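Local coordinates for protein ORF59 (Human herpesvirus 8, PDB 3HSL) that serves as the processivity subunit of the viral DNA polymerase in lytic replication, stimulating the enzyme and probably keeping it on its template as a sliding factor, at residues Val57-Val62 and Ser253-Ile258; Leu282-Val287 and Val300-Val305. One frame throughout, in Å; residues are numbered along the deposited sequence.

Contact 1: residues Val57-Val62 and Ser253-Ile258; sequences VGTAGV and SLESLI
The peptide carbonyl of Val-57 meets Ser-256 in its own plane: OG lies at a C=O...OG angle of 150° and gives its proton to Val-57 O. The carboxylate of Glu-255 reaches the same turn by one oxygen, OE1 lying 3.6 Å from Gly-58 CA. Ser-256 OG stands anti to its own carbonyl carbon (chi1 -66°) and also accepts from Ala-60 N at 3.2 Å, along a bent N-H...O of 140°. One hydroxyl thus joins an acceptor and a donor of the turn of the 49-56/61-67 hairpin, which Val-57 N closes on Gly-61 O. Gly-58, with positive phi, brings its backbone up to the helix start. Beside it Thr-59 OG1 and Ser-253 OG lie 2.9 Å apart, within hydrogen-bonding distance, and both hydroxyls also reach Asp-193 OD2, Thr-59 OG1 only weakly. Ser-253 is the N-cap of helix 254-263, but the capping bond from Ser-256 N to its OG is weak (3.5 Å); its stronger partner is Asp-193 OD2, while Asp-193 OD1 receives Glu-255 N. Hydroxyls and main-chain polar groups therefore tie the hairpin turn to the helix N-terminus, where the helix end would probably favour the negative charge of Asp-193.

Contact 2: residues Leu282-Val287 and Val300-Val305; sequences LEVEGV and VLLLEV
Leu-282 pairs with Leu-302 at the open end of the ladder: Leu-302 N gives a 2.7 Å bond to Leu-282 O, while the return bond from Leu-282 N to Leu-302 O is weak at 3.4 Å. Their side chains lie side by side and point the same way, Leu-282 CD2 resting 3.8 Å from Leu-302 CD1. Glu-283 faces Leu-301 on the opposite side of the sheet as a non-hydrogen-bonded pair. Its chain, with CG anti to the backbone N (chi1 -177°), is extended, and its CG packs 3.7 Å from Leu-301 CD2. The carboxylate beyond is held by His-277 through OE1 and by Ser-299 through OE2. The Glu-283 CA-H also makes a contact with Val-300 O. This is the antiparallel hairpin of strands 282-288 and 296-302, part of the processivity-factor fold that herpesviruses share in outline with PCNA. At Val-284 the pairing is again hydrogen-bonded, with Val-300: Val-284 N to Val-300 O is 2.9 Å, and Val-300 N bonds back to Val-284 O at 2.8 Å. Val-284 CG2 also reaches across diagonally to Leu-302 CD1 at 4.0 Å, on the Leu-282 face, where Ala-260 and Leu-257 of helix 254-263 pack. Farther on, Gly-286 continues the ladder with Leu-298.

Overall arrangement
The two contacts, with centres about 9 Å apart, meet through strand 296-302, which lies between strands 61-67 and 282-288. Contact 2 is buried and mostly backbone ladder with leucine and valine on one face; contact 1 is partly buried and rests on hydroxyls and main-chain polar groups at a turn and a helix start. Helix 254-263 bears on both: its first turn is one side of contact 1, and further residues of it pack on the apolar face of contact 2, Ser-256 CB touching Leu-302 CD2 at 3.6 Å. Val-62 N to Leu-301 O and Ala-60 O to Leu-303 N, both 2.9 Å and probable hydrogen bonds, join them where strand 61-67 begins beside the end of strand 296-302.

Contact 1: residues Val57-Val62 and Ser253-Ile258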
ATOM      1  N   VAL A  57     -17.903   2.066  -9.510  1.00 22.13           N
ATOM      2  CA  VAL A  57     -17.057   1.527 -10.562  1.00 21.95           C
ATOM      3  C   VAL A  57     -17.269   2.413 -11.768  1.00 22.06           C
ATOM      4  O   VAL A  57     -18.321   2.363 -12.418  1.00 22.00           O
ATOM      5  CB  VAL A  57     -17.427   0.055 -10.892  1.00 21.73           C
ATOM      6  CG1 VAL A  57     -16.554  -0.485 -11.956  1.00 21.99           C
ATOM      7  CG2 VAL A  57     -17.270  -0.804  -9.694  1.00 21.39           C
ATOM      8  N   GLY A  58     -16.270   3.230 -12.070  1.00 22.23           N
ATOM      9  CA  GLY A  58     -16.382   4.144 -13.193  1.00 22.72           C
ATOM     10  C   GLY A  58     -17.402   5.204 -12.840  1.00 23.00           C
ATOM     11  O   GLY A  58     -17.686   5.423 -11.664  1.00 22.83           O
ATOM     12  N   THR A  59     -17.967   5.866 -13.842  1.00 23.49           N
ATOM     13  CA  THR A  59     -18.927   6.927 -13.544  1.00 23.98           C
ATOM     14  C   THR A  59     -20.277   6.498 -12.931  1.00 23.58           C
ATOM     15  O   THR A  59     -20.752   7.160 -12.006  1.00 24.55           O
ATOM     16  CB  THR A  59     -19.122   7.904 -14.725  1.00 24.56           C
ATOM     17  OG1 THR A  59     -19.600   7.189 -15.870  1.00 25.80           O
ATOM     18  CG2 THR A  59     -17.795   8.605 -15.073  1.00 25.48           C
ATOM     19  N   ALA A  60     -20.899   5.423 -13.413  1.00 22.10           N
ATOM     20  CA  ALA A  60     -22.197   5.025 -12.850  1.00 20.49           C
ATOM     21  C   ALA A  60     -22.398   3.518 -12.695  1.00 19.20           C
ATOM     22  O   ALA A  60     -23.240   2.901 -13.352  1.00 19.19           O
ATOM     23  CB  ALA A  60     -23.343   5.654 -13.653  1.00 20.55           C
ATOM     24  N   GLY A  61     -21.608   2.933 -11.813  1.00 18.11           N
ATOM     25  CA  GLY A  61     -21.675   1.499 -11.540  1.00 16.24           C
ATOM     26  C   GLY A  61     -21.426   1.247 -10.076  1.00 14.93           C
ATOM     27  O   GLY A  61     -20.750   2.033  -9.405  1.00 13.67           O
ATOM     28  N   VAL A  62     -21.979   0.147  -9.576  1.00 14.79           N
ATOM     29  CA  VAL A  62     -21.783  -0.198  -8.172  1.00 14.73           C
ATOM     30  C   VAL A  62     -21.408  -1.655  -7.971  1.00 14.78           C
ATOM     31  O   VAL A  62     -22.207  -2.552  -8.221  1.00 15.10           O
ATOM     32  CB  VAL A  62     -23.012   0.097  -7.286  1.00 14.37           C
ATOM     33  CG1 VAL A  62     -22.643  -0.180  -5.845  1.00 14.49           C
ATOM     34  CG2 VAL A  62     -23.462   1.554  -7.400  1.00 14.12           C
ATOM     35  N   SER A 253     -22.700   3.522 -18.712  1.00 20.16           N
ATOM     36  CA  SER A 253     -21.361   4.075 -18.842  1.00 20.45           C
ATOM     37  C   SER A 253     -20.378   3.045 -19.348  1.00 20.92           C
ATOM     38  O   SER A 253     -20.307   1.935 -18.807  1.00 20.54           O
ATOM     39  CB  SER A 253     -20.855   4.559 -17.504  1.00 20.53           C
ATOM     40  OG  SER A 253     -19.478   4.851 -17.614  1.00 21.06           O
ATOM     41  N   LEU A 254     -19.623   3.422 -20.382  1.00 21.47           N
ATOM     42  CA  LEU A 254     -18.612   2.556 -20.978  1.00 22.21           C
ATOM     43  C   LEU A 254     -17.543   2.141 -19.984  1.00 23.66           C
ATOM     44  O   LEU A 254     -17.202   0.963 -19.945  1.00 24.28           O
ATOM     45  CB  LEU A 254     -17.955   3.208 -22.188  1.00 22.12           C
ATOM     46  CG  LEU A 254     -16.908   2.370 -22.941  1.00 22.06           C
ATOM     47  CD1 LEU A 254     -17.468   1.043 -23.467  1.00 22.03           C
ATOM     48  CD2 LEU A 254     -16.289   3.168 -24.068  1.00 20.74           C
ATOM     49  N   GLU A 255     -17.015   3.086 -19.189  1.00 24.68           N
ATOM     50  CA  GLU A 255     -16.000   2.754 -18.176  1.00 25.51           C
ATOM     51  C   GLU A 255     -16.562   1.717 -17.230  1.00 25.39           C
ATOM     52  O   GLU A 255     -15.904   0.712 -16.934  1.00 26.15           O
ATOM     53  CB  GLU A 255     -15.587   3.944 -17.313  1.00 26.43           C
ATOM     54  CG  GLU A 255     -14.839   5.098 -17.986  1.00 28.93           C
ATOM     55  CD  GLU A 255     -14.422   6.172 -16.965  1.00 30.56           C
ATOM     56  OE1 GLU A 255     -14.407   5.863 -15.733  1.00 28.95           O
ATOM     57  OE2 GLU A 255     -14.114   7.312 -17.413  1.00 31.36           O
ATOM     58  N   SER A 256     -17.782   1.965 -16.757  1.00 24.55           N
ATOM     59  CA  SER A 256     -18.422   1.036 -15.843  1.00 24.14           C
ATOM     60  C   SER A 256     -18.587  -0.340 -16.475  1.00 23.71           C
ATOM     61  O   SER A 256     -18.403  -1.345 -15.809  1.00 24.02           O
ATOM     62  CB  SER A 256     -19.764   1.575 -15.355  1.00 24.10           C
ATOM     63  OG  SER A 256     -19.576   2.738 -14.563  1.00 24.69           O
ATOM     64  N   LEU A 257     -18.927  -0.382 -17.759  1.00 23.01           N
ATOM     65  CA  LEU A 257     -19.137  -1.651 -18.434  1.00 22.27           C
ATOM     66  C   LEU A 257     -17.852  -2.461 -18.526  1.00 21.85           C
ATOM     67  O   LEU A 257     -17.854  -3.634 -18.185  1.00 21.61           O
ATOM     68  CB  LEU A 257     -19.802  -1.446 -19.801  1.00 22.26           C
ATOM     69  CG  LEU A 257     -20.159  -2.677 -20.653  1.00 22.31           C
ATOM     70  CD1 LEU A 257     -20.996  -3.705 -19.894  1.00 22.88           C
ATOM     71  CD2 LEU A 257     -20.879  -2.264 -21.913  1.00 21.39           C
ATOM     72  N   ILE A 258     -16.772  -1.830 -18.985  1.00 21.70           N
ATOM     73  CA  ILE A 258     -15.467  -2.473 -19.106  1.00 21.69           C
ATOM     74  C   ILE A 258     -15.089  -3.085 -17.740  1.00 21.48           C
ATOM     75  O   ILE A 258     -14.922  -4.292 -17.605  1.00 21.36           O
ATOM     76  CB  ILE A 258     -14.355  -1.447 -19.481  1.00 22.03           C
ATOM     77  CG1 ILE A 258     -14.699  -0.596 -20.729  1.00 23.22           C
ATOM     78  CG2 ILE A 258     -12.992  -2.147 -19.639  1.00 21.68           C
ATOM     79  CD1 ILE A 258     -14.664  -1.311 -22.073  1.00 23.09           C
TER

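Contact 2: residues Leu282-Val287 and Val300-Val305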
ATOM      1  N   LEU A 282     -29.136  -2.524 -15.487  1.00 24.94           N
ATOM      2  CA  LEU A 282     -28.399  -3.597 -16.154  1.00 23.76           C
ATOM      3  C   LEU A 282     -27.351  -4.130 -15.154  1.00 22.95           C
ATOM      4  O   LEU A 282     -26.464  -3.390 -14.724  1.00 23.21           O
ATOM      5  CB  LEU A 282     -27.733  -3.108 -17.457  1.00 23.73           C
ATOM      6  CG  LEU A 282     -26.797  -4.095 -18.195  1.00 23.81           C
ATOM      7  CD1 LEU A 282     -27.485  -5.407 -18.547  1.00 24.01           C
ATOM      8  CD2 LEU A 282     -26.137  -3.515 -19.437  1.00 22.76           C
ATOM      9  N   GLU A 283     -27.454  -5.404 -14.788  1.00 21.61           N
ATOM     10  CA  GLU A 283     -26.533  -5.994 -13.835  1.00 20.56           C
ATOM     11  C   GLU A 283     -25.537  -6.935 -14.492  1.00 20.32           C
ATOM     12  O   GLU A 283     -25.902  -7.820 -15.263  1.00 20.63           O
ATOM     13  CB  GLU A 283     -27.309  -6.731 -12.738  1.00 20.33           C
ATOM     14  CG  GLU A 283     -26.446  -7.348 -11.635  1.00 21.46           C
ATOM     15  CD  GLU A 283     -27.248  -8.015 -10.490  1.00 22.57           C
ATOM     16  OE1 GLU A 283     -28.431  -8.385 -10.666  1.00 21.99           O
ATOM     17  OE2 GLU A 283     -26.677  -8.174  -9.383  1.00 23.39           O
ATOM     18  N   VAL A 284     -24.267  -6.736 -14.182  1.00 20.00           N
ATOM     19  CA  VAL A 284     -23.207  -7.592 -14.684  1.00 19.77           C
ATOM     20  C   VAL A 284     -22.960  -8.520 -13.511  1.00 20.20           C
ATOM     21  O   VAL A 284     -22.523  -8.057 -12.461  1.00 21.02           O
ATOM     22  CB  VAL A 284     -21.946  -6.793 -15.010  1.00 19.26           C
ATOM     23  CG1 VAL A 284     -20.782  -7.725 -15.284  1.00 18.51           C
ATOM     24  CG2 VAL A 284     -22.212  -5.861 -16.191  1.00 18.67           C
ATOM     25  N   GLU A 285     -23.233  -9.812 -13.673  1.00 19.72           N
ATOM     26  CA  GLU A 285     -23.051 -10.752 -12.568  1.00 19.57           C
ATOM     27  C   GLU A 285     -22.060 -11.866 -12.818  1.00 19.38           C
ATOM     28  O   GLU A 285     -22.046 -12.484 -13.886  1.00 19.65           O
ATOM     29  CB  GLU A 285     -24.386 -11.373 -12.146  1.00 19.62           C
ATOM     30  CG  GLU A 285     -24.232 -12.332 -10.989  1.00 21.17           C
ATOM     31  CD  GLU A 285     -25.536 -12.873 -10.462  1.00 23.83           C
ATOM     32  OE1 GLU A 285     -25.566 -13.316  -9.293  1.00 25.85           O
ATOM     33  OE2 GLU A 285     -26.543 -12.865 -11.193  1.00 25.97           O
ATOM     34  N   GLY A 286     -21.233 -12.112 -11.811  1.00 18.99           N
ATOM     35  CA  GLY A 286     -20.263 -13.167 -11.862  1.00 19.04           C
ATOM     36  C   GLY A 286     -21.080 -14.430 -11.730  1.00 19.60           C
ATOM     37  O   GLY A 286     -21.719 -14.663 -10.702  1.00 20.10           O
ATOM     38  N   VAL A 287     -21.068 -15.247 -12.778  1.00 19.65           N
ATOM     39  CA  VAL A 287     -21.802 -16.497 -12.785  1.00 19.47           C
ATOM     40  C   VAL A 287     -20.765 -17.524 -12.383  1.00 19.96           C
ATOM     41  O   VAL A 287     -19.729 -17.618 -13.038  1.00 20.01           O
ATOM     42  CB  VAL A 287     -22.433 -16.770 -14.178  1.00 19.04           C
ATOM     43  CG1 VAL A 287     -23.088 -18.120 -14.238  1.00 17.94           C
ATOM     44  CG2 VAL A 287     -23.452 -15.702 -14.505  1.00 18.57           C
ATOM     45  N   VAL A 300     -22.159  -6.122 -10.464  1.00 17.55           N
ATOM     46  CA  VAL A 300     -22.019  -4.681 -10.583  1.00 16.83           C
ATOM     47  C   VAL A 300     -23.302  -4.162 -11.209  1.00 16.94           C
ATOM     48  O   VAL A 300     -23.686  -4.600 -12.273  1.00 17.23           O
ATOM     49  CB  VAL A 300     -20.837  -4.275 -11.493  1.00 16.65           C
ATOM     50  CG1 VAL A 300     -20.733  -2.786 -11.565  1.00 15.21           C
ATOM     51  CG2 VAL A 300     -19.492  -4.876 -11.008  1.00 16.18           C
ATOM     52  N   LEU A 301     -23.964  -3.232 -10.543  1.00 17.32           N
ATOM     53  CA  LEU A 301     -25.185  -2.642 -11.054  1.00 17.63           C
ATOM     54  C   LEU A 301     -24.803  -1.463 -11.927  1.00 18.98           C
ATOM     55  O   LEU A 301     -24.140  -0.536 -11.455  1.00 19.48           O
ATOM     56  CB  LEU A 301     -26.043  -2.149  -9.902  1.00 16.93           C
ATOM     57  CG  LEU A 301     -26.408  -3.222  -8.882  1.00 16.24           C
ATOM     58  CD1 LEU A 301     -27.253  -2.665  -7.768  1.00 13.48           C
ATOM     59  CD2 LEU A 301     -27.116  -4.370  -9.556  1.00 16.74           C
ATOM     60  N   LEU A 302     -25.210  -1.493 -13.197  1.00 19.85           N
ATOM     61  CA  LEU A 302     -24.907  -0.400 -14.121  1.00 20.00           C
ATOM     62  C   LEU A 302     -26.081   0.534 -14.147  1.00 20.70           C
ATOM     63  O   LEU A 302     -27.195   0.140 -14.504  1.00 21.09           O
ATOM     64  CB  LEU A 302     -24.617  -0.908 -15.530  1.00 19.54           C
ATOM     65  CG  LEU A 302     -23.417  -1.828 -15.709  1.00 19.74           C
ATOM     66  CD1 LEU A 302     -23.341  -2.175 -17.174  1.00 20.80           C
ATOM     67  CD2 LEU A 302     -22.111  -1.194 -15.251  1.00 18.26           C
ATOM     68  N   LEU A 303     -25.832   1.776 -13.768  1.00 21.30           N
ATOM     69  CA  LEU A 303     -26.886   2.771 -13.744  1.00 22.26           C
ATOM     70  C   LEU A 303     -27.165   3.352 -15.110  1.00 23.29           C
ATOM     71  O   LEU A 303     -26.258   3.584 -15.914  1.00 23.36           O
ATOM     72  CB  LEU A 303     -26.564   3.865 -12.734  1.00 22.55           C
ATOM     73  CG  LEU A 303     -26.549   3.361 -11.292  1.00 23.31           C
ATOM     74  CD1 LEU A 303     -25.885   4.340 -10.339  1.00 24.42           C
ATOM     75  CD2 LEU A 303     -27.965   3.032 -10.862  1.00 23.85           C
ATOM     76  N   GLU A 304     -28.453   3.580 -15.344  1.00 24.62           N
ATOM     77  CA  GLU A 304     -28.975   4.122 -16.577  1.00 25.82           C
ATOM     78  C   GLU A 304     -28.393   5.532 -16.640  1.00 25.77           C
ATOM     79  O   GLU A 304     -28.372   6.234 -15.631  1.00 26.22           O
ATOM     80  CB  GLU A 304     -30.500   4.144 -16.457  1.00 26.68           C
ATOM     81  CG  GLU A 304     -31.313   3.923 -17.752  1.00 30.43           C
ATOM     82  CD  GLU A 304     -31.160   4.988 -18.815  1.00 32.80           C
ATOM     83  OE1 GLU A 304     -30.751   6.125 -18.491  1.00 33.70           O
ATOM     84  OE2 GLU A 304     -31.463   4.666 -19.990  1.00 33.86           O
ATOM     85  N   VAL A 305     -27.918   5.947 -17.810  1.00 25.76           N
ATOM     86  CA  VAL A 305     -27.325   7.281 -17.981  1.00 25.54           C
ATOM     87  C   VAL A 305     -28.212   8.179 -18.850  1.00 25.75           C
ATOM     88  O   VAL A 305     -28.521   7.852 -20.001  1.00 25.79           O
ATOM     89  CB  VAL A 305     -25.888   7.214 -18.581  1.00 25.33           C
ATOM     90  CG1 VAL A 305     -25.326   8.614 -18.786  1.00 25.60           C
ATOM     91  CG2 VAL A 305     -24.972   6.413 -17.691  1.00 24.26           C
TER